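Local coordinates for protein P450 epoxidase (PDB 1Q5D) that belongs to the cytochrome P450 family and holds a haem, protoporphyrin IX containing iron, inside a fold built mainly of helices, at residues A[264-269]-A[289-294]; A[391-396]-A[408-413]. One frame throughout, in Å; residues are numbered along the deposited sequence.

Interaction 1. Residues A[264-269]-A[289-294]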
ATOM      1  N   ALA A 264       3.166  -4.300 -10.640  1.00 27.53           N
ATOM      2  CA  ALA A 264       3.057  -5.685 -11.101  1.00 28.07           C
ATOM      3  C   ALA A 264       1.637  -6.041 -11.533  1.00 28.57           C
ATOM      4  O   ALA A 264       1.431  -6.639 -12.599  1.00 29.74           O
ATOM      5  CB  ALA A 264       3.567  -6.663 -10.024  1.00 27.97           C
ATOM      6  N   PHE A 265       0.658  -5.670 -10.712  1.00 27.66           N
ATOM      7  CA  PHE A 265      -0.737  -5.958 -11.023  1.00 27.33           C
ATOM      8  C   PHE A 265      -1.154  -5.200 -12.310  1.00 28.38           C
ATOM      9  O   PHE A 265      -1.953  -5.691 -13.106  1.00 28.28           O
ATOM     10  CB  PHE A 265      -1.639  -5.515  -9.873  1.00 27.93           C
ATOM     11  CG  PHE A 265      -1.886  -6.575  -8.810  1.00 28.99           C
ATOM     12  CD1 PHE A 265      -0.836  -7.184  -8.138  1.00 29.34           C
ATOM     13  CD2 PHE A 265      -3.172  -6.922  -8.465  1.00 29.81           C
ATOM     14  CE1 PHE A 265      -1.082  -8.147  -7.137  1.00 29.92           C
ATOM     15  CE2 PHE A 265      -3.427  -7.885  -7.471  1.00 29.81           C
ATOM     16  CZ  PHE A 265      -2.370  -8.489  -6.812  1.00 30.07           C
ATOM     17  N   ALA A 266      -0.614  -4.004 -12.508  1.00 27.50           N
ATOM     18  CA  ALA A 266      -0.964  -3.223 -13.701  1.00 28.09           C
ATOM     19  C   ALA A 266      -0.497  -3.933 -14.961  1.00 28.83           C
ATOM     20  O   ALA A 266      -1.273  -4.082 -15.914  1.00 30.32           O
ATOM     21  CB  ALA A 266      -0.398  -1.793 -13.618  1.00 27.52           C
ATOM     22  N   VAL A 267       0.757  -4.379 -14.961  1.00 28.78           N
ATOM     23  CA  VAL A 267       1.319  -5.113 -16.092  1.00 30.40           C
ATOM     24  C   VAL A 267       0.553  -6.409 -16.323  1.00 31.69           C
ATOM     25  O   VAL A 267       0.206  -6.734 -17.455  1.00 31.46           O
ATOM     26  CB  VAL A 267       2.829  -5.424 -15.886  1.00 30.12           C
ATOM     27  CG1 VAL A 267       3.304  -6.472 -16.890  1.00 30.92           C
ATOM     28  CG2 VAL A 267       3.687  -4.133 -15.994  1.00 30.58           C
ATOM     29  N   LEU A 268       0.280  -7.143 -15.241  1.00 32.95           N
ATOM     30  CA  LEU A 268      -0.486  -8.385 -15.326  1.00 32.57           C
ATOM     31  C   LEU A 268      -1.847  -8.154 -15.982  1.00 33.39           C
ATOM     32  O   LEU A 268      -2.244  -8.880 -16.903  1.00 33.19           O
ATOM     33  CB  LEU A 268      -0.680  -8.998 -13.931  1.00 33.10           C
ATOM     34  CG  LEU A 268      -1.574 -10.241 -13.885  1.00 34.08           C
ATOM     35  CD1 LEU A 268      -1.158 -11.254 -14.964  1.00 35.22           C
ATOM     36  CD2 LEU A 268      -1.523 -10.891 -12.501  1.00 34.07           C
ATOM     37  N   ASN A 269      -2.566  -7.151 -15.495  1.00 33.08           N
ATOM     38  CA  ASN A 269      -3.906  -6.889 -15.977  1.00 33.44           C
ATOM     39  C   ASN A 269      -3.953  -6.364 -17.401  1.00 33.81           C
ATOM     40  O   ASN A 269      -4.926  -6.597 -18.102  1.00 34.76           O
ATOM     41  CB  ASN A 269      -4.664  -5.962 -15.022  1.00 33.27           C
ATOM     42  CG  ASN A 269      -5.301  -6.718 -13.881  1.00 33.63           C
ATOM     43  OD1 ASN A 269      -6.365  -7.322 -14.031  1.00 34.40           O
ATOM     44  ND2 ASN A 269      -4.658  -6.683 -12.728  1.00 33.12           N
ATOM     45  N   ASN A 289      -6.121   6.560 -15.648  1.00 35.18           N
ATOM     46  CA  ASN A 289      -7.384   5.925 -15.309  1.00 34.31           C
ATOM     47  C   ASN A 289      -7.270   4.414 -15.259  1.00 32.26           C
ATOM     48  O   ASN A 289      -7.884   3.782 -14.425  1.00 32.35           O
ATOM     49  CB  ASN A 289      -8.486   6.319 -16.294  1.00 34.99           C
ATOM     50  CG  ASN A 289      -9.858   5.960 -15.782  1.00 35.32           C
ATOM     51  OD1 ASN A 289     -10.252   6.386 -14.702  1.00 35.15           O
ATOM     52  ND2 ASN A 289     -10.586   5.150 -16.547  1.00 36.05           N
ATOM     53  N   ALA A 290      -6.476   3.844 -16.149  1.00 30.86           N
ATOM     54  CA  ALA A 290      -6.264   2.397 -16.175  1.00 31.18           C
ATOM     55  C   ALA A 290      -5.617   1.896 -14.881  1.00 30.94           C
ATOM     56  O   ALA A 290      -5.902   0.792 -14.412  1.00 30.83           O
ATOM     57  CB  ALA A 290      -5.421   2.015 -17.362  1.00 31.21           C
ATOM     58  N   LEU A 291      -4.734   2.707 -14.312  1.00 30.67           N
ATOM     59  CA  LEU A 291      -4.004   2.290 -13.121  1.00 31.15           C
ATOM     60  C   LEU A 291      -4.939   2.339 -11.931  1.00 30.01           C
ATOM     61  O   LEU A 291      -4.841   1.515 -11.024  1.00 29.69           O
ATOM     62  CB  LEU A 291      -2.774   3.177 -12.883  1.00 30.71           C
ATOM     63  CG  LEU A 291      -1.697   3.064 -13.964  1.00 32.49           C
ATOM     64  CD1 LEU A 291      -0.630   4.151 -13.766  1.00 31.98           C
ATOM     65  CD2 LEU A 291      -1.063   1.674 -13.938  1.00 32.78           C
ATOM     66  N   ASP A 292      -5.865   3.294 -11.941  1.00 29.47           N
ATOM     67  CA  ASP A 292      -6.863   3.364 -10.878  1.00 29.96           C
ATOM     68  C   ASP A 292      -7.835   2.184 -10.986  1.00 29.08           C
ATOM     69  O   ASP A 292      -8.270   1.613  -9.970  1.00 29.84           O
ATOM     70  CB  ASP A 292      -7.620   4.696 -10.913  1.00 30.52           C
ATOM     71  CG  ASP A 292      -6.741   5.878 -10.550  1.00 32.54           C
ATOM     72  OD1 ASP A 292      -5.745   5.691  -9.816  1.00 33.02           O
ATOM     73  OD2 ASP A 292      -6.965   7.043 -10.945  1.00 33.62           O
ATOM     74  N   GLU A 293      -8.179   1.831 -12.211  1.00 28.31           N
ATOM     75  CA  GLU A 293      -9.048   0.683 -12.449  1.00 29.03           C
ATOM     76  C   GLU A 293      -8.352  -0.641 -12.078  1.00 27.94           C
ATOM     77  O   GLU A 293      -9.010  -1.607 -11.735  1.00 27.86           O
ATOM     78  CB  GLU A 293      -9.543   0.670 -13.903  1.00 30.25           C
ATOM     79  CG  GLU A 293     -10.224  -0.620 -14.349  1.00 32.50           C
ATOM     80  CD  GLU A 293     -11.588  -0.832 -13.731  1.00 32.27           C
ATOM     81  OE1 GLU A 293     -12.381  -1.623 -14.294  1.00 33.81           O
ATOM     82  OE2 GLU A 293     -11.889  -0.211 -12.701  1.00 32.71           O
ATOM     83  N   VAL A 294      -7.025  -0.688 -12.154  1.00 28.89           N
ATOM     84  CA  VAL A 294      -6.315  -1.897 -11.734  1.00 28.46           C
ATOM     85  C   VAL A 294      -6.635  -2.170 -10.266  1.00 28.40           C
ATOM     86  O   VAL A 294      -6.965  -3.304  -9.893  1.00 29.36           O
ATOM     87  CB  VAL A 294      -4.788  -1.779 -11.918  1.00 29.24           C
ATOM     88  CG1 VAL A 294      -4.051  -2.897 -11.131  1.00 28.37           C
ATOM     89  CG2 VAL A 294      -4.416  -1.845 -13.373  1.00 29.19           C
TER
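The carbonyl oxygen of Phe265 is gripped twice by Asn269. Asn269 N lies 2.9 Å from Phe265 O in the usual helical bond, and Asn269 ND2 reaches Phe265 O at the same 2.9 Å from the opposite face of the carbonyl plane, 39° out of it. Phe265 O lies close to the amide plane of Asn269, so the N-H points nearly at it, and the bond ties the side chain back to its own helix, with ND2 near Val294. In cytochrome P450 terms, helix 257-272 matches the C-terminal part of the long central helix that crosses the haem, and helix 287-297 the K helix with its ExxR motif. Glu293 and Arg296 of that motif form a salt bridge, and Arg350 also pairs with Glu293, consistent with the family's E-R-R triad.

Between the segments the contact is mainly apolar. The short axes pass 9.5 Å apart at a crossing angle of 101°, so the helices meet over a small patch, 182 Å² in all, centred on Ala266 and Val294. Leu291 CD2 touches Ala266 CB at 3.5 Å. The two methyls of Val294 divide the surface. With CG1 anti to the backbone N (chi1 165°), that methyl meets Phe265 CB at 3.8 Å, while the ring of Phe265 leads away from the contact, onto Ile300 and Ile406. Helix 368-385 closes another side, its Val379 touching both Ala266 and Leu291. The short side chain of Ala266 brings backbone within range of the second methyl, Val294 CG2, which rests 3.7 Å from Ala266 CA.

Interaction 2. Residues A[391-396]-A[408-413]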
ATOM      1  N   LEU A 391       2.920 -12.672 -21.399  1.00 50.66           N
ATOM      2  CA  LEU A 391       3.061 -13.538 -20.229  1.00 51.80           C
ATOM      3  C   LEU A 391       3.724 -14.867 -20.592  1.00 52.86           C
ATOM      4  O   LEU A 391       3.232 -15.592 -21.461  1.00 52.85           O
ATOM      5  CB  LEU A 391       1.676 -13.837 -19.646  1.00 52.18           C
ATOM      6  CG  LEU A 391       1.397 -13.525 -18.180  1.00 52.31           C
ATOM      7  CD1 LEU A 391       0.162 -14.289 -17.703  1.00 52.32           C
ATOM      8  CD2 LEU A 391       2.614 -13.830 -17.308  1.00 52.65           C
ATOM      9  N   LYS A 392       4.824 -15.203 -19.922  1.00 53.63           N
ATOM     10  CA  LYS A 392       5.484 -16.481 -20.172  1.00 55.09           C
ATOM     11  C   LYS A 392       4.713 -17.627 -19.533  1.00 55.46           C
ATOM     12  O   LYS A 392       4.606 -18.713 -20.106  1.00 55.49           O
ATOM     13  CB  LYS A 392       6.929 -16.480 -19.663  1.00 55.90           C
ATOM     14  CG  LYS A 392       7.789 -17.573 -20.290  1.00 56.71           C
ATOM     15  CD  LYS A 392       8.958 -17.947 -19.399  1.00 57.42           C
ATOM     16  CE  LYS A 392       9.944 -18.837 -20.144  1.00 58.19           C
ATOM     17  NZ  LYS A 392      11.306 -18.769 -19.535  1.00 58.76           N
ATOM     18  N   GLU A 393       4.178 -17.373 -18.343  1.00 55.41           N
ATOM     19  CA  GLU A 393       3.437 -18.382 -17.600  1.00 55.52           C
ATOM     20  C   GLU A 393       2.799 -17.754 -16.365  1.00 53.81           C
ATOM     21  O   GLU A 393       3.123 -16.620 -16.004  1.00 53.83           O
ATOM     22  CB  GLU A 393       4.348 -19.552 -17.218  1.00 57.51           C
ATOM     23  CG  GLU A 393       4.811 -19.555 -15.773  1.00 59.82           C
ATOM     24  CD  GLU A 393       6.073 -18.750 -15.563  1.00 60.86           C
ATOM     25  OE1 GLU A 393       7.110 -19.086 -16.175  1.00 61.58           O
ATOM     26  OE2 GLU A 393       6.023 -17.779 -14.779  1.00 61.83           O
ATOM     27  N   THR A 394       1.893 -18.492 -15.733  1.00 51.02           N
ATOM     28  CA  THR A 394       1.112 -17.978 -14.610  1.00 48.64           C
ATOM     29  C   THR A 394       1.982 -17.360 -13.519  1.00 45.96           C
ATOM     30  O   THR A 394       2.970 -17.958 -13.077  1.00 45.97           O
ATOM     31  CB  THR A 394       0.234 -19.096 -14.005  1.00 49.20           C
ATOM     32  OG1 THR A 394      -0.085 -20.060 -15.018  1.00 49.99           O
ATOM     33  CG2 THR A 394      -1.129 -18.545 -13.612  1.00 49.40           C
ATOM     34  N   PRO A 395       1.617 -16.159 -13.085  1.00 43.23           N
ATOM     35  CA  PRO A 395       2.317 -15.511 -11.975  1.00 40.99           C
ATOM     36  C   PRO A 395       2.219 -16.347 -10.707  1.00 37.73           C
ATOM     37  O   PRO A 395       1.236 -17.051 -10.494  1.00 36.66           O
ATOM     38  CB  PRO A 395       1.560 -14.190 -11.793  1.00 41.44           C
ATOM     39  CG  PRO A 395       0.249 -14.388 -12.483  1.00 42.46           C
ATOM     40  CD  PRO A 395       0.518 -15.334 -13.618  1.00 43.05           C
ATOM     41  N   VAL A 396       3.243 -16.272  -9.875  1.00 35.41           N
ATOM     42  CA  VAL A 396       3.226 -16.963  -8.586  1.00 33.80           C
ATOM     43  C   VAL A 396       2.845 -15.989  -7.457  1.00 32.06           C
ATOM     44  O   VAL A 396       3.399 -14.886  -7.365  1.00 31.40           O
ATOM     45  CB  VAL A 396       4.607 -17.624  -8.314  1.00 34.45           C
ATOM     46  CG1 VAL A 396       4.674 -18.251  -6.911  1.00 33.74           C
ATOM     47  CG2 VAL A 396       4.924 -18.659  -9.412  1.00 35.15           C
ATOM     48  N   SER A 408       6.472 -13.582  -8.461  1.00 36.33           N
ATOM     49  CA  SER A 408       7.115 -13.549  -9.770  1.00 36.33           C
ATOM     50  C   SER A 408       6.078 -13.339 -10.872  1.00 36.35           C
ATOM     51  O   SER A 408       4.967 -13.863 -10.814  1.00 35.69           O
ATOM     52  CB  SER A 408       7.936 -14.827 -10.017  1.00 37.54           C
ATOM     53  OG  SER A 408       7.102 -15.968 -10.044  1.00 38.78           O
ATOM     54  N   LEU A 409       6.451 -12.536 -11.864  1.00 36.17           N
ATOM     55  CA  LEU A 409       5.628 -12.263 -13.026  1.00 36.13           C
ATOM     56  C   LEU A 409       6.550 -12.344 -14.234  1.00 37.12           C
ATOM     57  O   LEU A 409       7.179 -11.358 -14.630  1.00 36.26           O
ATOM     58  CB  LEU A 409       5.006 -10.864 -12.909  1.00 36.09           C
ATOM     59  CG  LEU A 409       4.089 -10.406 -14.046  1.00 36.14           C
ATOM     60  CD1 LEU A 409       3.087 -11.483 -14.394  1.00 36.64           C
ATOM     61  CD2 LEU A 409       3.378  -9.083 -13.698  1.00 35.94           C
ATOM     62  N   ASN A 410       6.661 -13.539 -14.795  1.00 39.26           N
ATOM     63  CA  ASN A 410       7.639 -13.799 -15.838  1.00 41.20           C
ATOM     64  C   ASN A 410       7.074 -13.523 -17.220  1.00 41.46           C
ATOM     65  O   ASN A 410       5.997 -14.008 -17.575  1.00 41.84           O
ATOM     66  CB  ASN A 410       8.172 -15.229 -15.738  1.00 41.84           C
ATOM     67  CG  ASN A 410       9.240 -15.375 -14.665  1.00 42.84           C
ATOM     68  OD1 ASN A 410       9.015 -16.006 -13.632  1.00 43.64           O
ATOM     69  ND2 ASN A 410      10.404 -14.778 -14.900  1.00 42.74           N
ATOM     70  N   VAL A 411       7.803 -12.725 -17.991  1.00 42.19           N
ATOM     71  CA  VAL A 411       7.345 -12.323 -19.307  1.00 43.22           C
ATOM     72  C   VAL A 411       8.442 -12.508 -20.342  1.00 44.54           C
ATOM     73  O   VAL A 411       9.618 -12.693 -20.001  1.00 44.02           O
ATOM     74  CB  VAL A 411       6.902 -10.837 -19.335  1.00 43.03           C
ATOM     75  CG1 VAL A 411       5.804 -10.575 -18.320  1.00 42.88           C
ATOM     76  CG2 VAL A 411       8.097  -9.906 -19.098  1.00 42.94           C
ATOM     77  N   ILE A 412       8.034 -12.463 -21.605  1.00 45.38           N
ATOM     78  CA  ILE A 412       8.956 -12.390 -22.720  1.00 47.16           C
ATOM     79  C   ILE A 412       8.745 -11.035 -23.365  1.00 47.43           C
ATOM     80  O   ILE A 412       7.665 -10.750 -23.887  1.00 46.86           O
ATOM     81  CB  ILE A 412       8.667 -13.507 -23.734  1.00 47.75           C
ATOM     82  CG1 ILE A 412       8.766 -14.879 -23.061  1.00 47.73           C
ATOM     83  CG2 ILE A 412       9.616 -13.399 -24.926  1.00 48.10           C
ATOM     84  CD1 ILE A 412       7.791 -15.904 -23.609  1.00 48.27           C
ATOM     85  N   LEU A 413       9.768 -10.192 -23.312  1.00 49.11           N
ATOM     86  CA  LEU A 413       9.618  -8.810 -23.754  1.00 51.12           C
ATOM     87  C   LEU A 413       9.417  -8.691 -25.264  1.00 52.94           C
ATOM     88  O   LEU A 413       8.467  -8.056 -25.717  1.00 52.60           O
ATOM     89  CB  LEU A 413      10.790  -7.954 -23.271  1.00 50.77           C
ATOM     90  CG  LEU A 413      10.862  -7.786 -21.749  1.00 50.53           C
ATOM     91  CD1 LEU A 413      12.201  -7.209 -21.336  1.00 50.08           C
ATOM     92  CD2 LEU A 413       9.707  -6.924 -21.232  1.00 50.13           C
TER
HETATM   93  O   HOH W   1       4.983 -15.365 -14.196  1.00 40.37           O
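Lys392 and Asn410 form one of two direct backbone bonds here, Lys392 N to Asn410 O at 2.9 Å; the other runs from Val396 N to Ser408 O at 3.1 Å. The pairing is antiparallel, Leu391 facing Val411 as a non-hydrogen-bonded pair and Val396 facing Ser408 as a hydrogen-bonded one. Four residues separate the paired positions in 391-396 but only two in 408-413, so the register shifts by two and the ladders are distinct. This is the C-terminal β region of the P450 fold.

Where the two segments part, water 1 forms a polar bridge. It accepts from Asn410 N at 2.6 Å and donates to Glu393 OE2 at 2.7 Å, tying the loop around Glu393 to Asn410. The Glu393 side chain, bent at chi2, lies beside that of Asn410 and points the same way; their carboxylate and amide planes are 76° apart, and Glu393 OE2 approaches Asn410 CB to 3.5 Å.

The remaining contacts are van der Waals. Leu391 CD2 meets Leu409 CD1 at 3.8 Å, the side chains crossing at about a right angle, and Pro395 CB also faces that Leu409 methyl. On the exposed side the aliphatic part of Lys392 crosses Ile412, its CG lying 3.7 Å from Ile412 CD1. Ser408 OG, set between its backbone N and carbonyl carbon (chi1 63°), lies 3.5 Å from Val396 CG2.

Strand 406-412 is flanked by strands 390-391 and 396-397 along one edge and by strand 143-144 along the other, where Val411 makes backbone hydrogen bonds with Phe143, while Leu409 and Pro395 pack on Leu268 of helix 257-272.

Helix 257-272 serves both contacts. Interaction 1 uses Phe265, Ala266 and Asn269 against helix 287-297; Val267 and Leu268 take no part there but face interaction 2, where Val267 packs on Leu409, and Leu268 on both Leu409 and Pro395. Leu409 CD2 lies 3.3 Å from Ala264 O, and Leu268 CD2 lies 3.9 Å from Pro395 CG, so the two join directly although their centres are 16 Å apart. Position matches chemistry: all five touching residues of interaction 1 are buried and meet mostly through carbon, whereas interaction 2, farther from the chain centre, combines backbone bonds, a bridging water and solvent-facing charged chains, and buries 456 Å² against 182 Å².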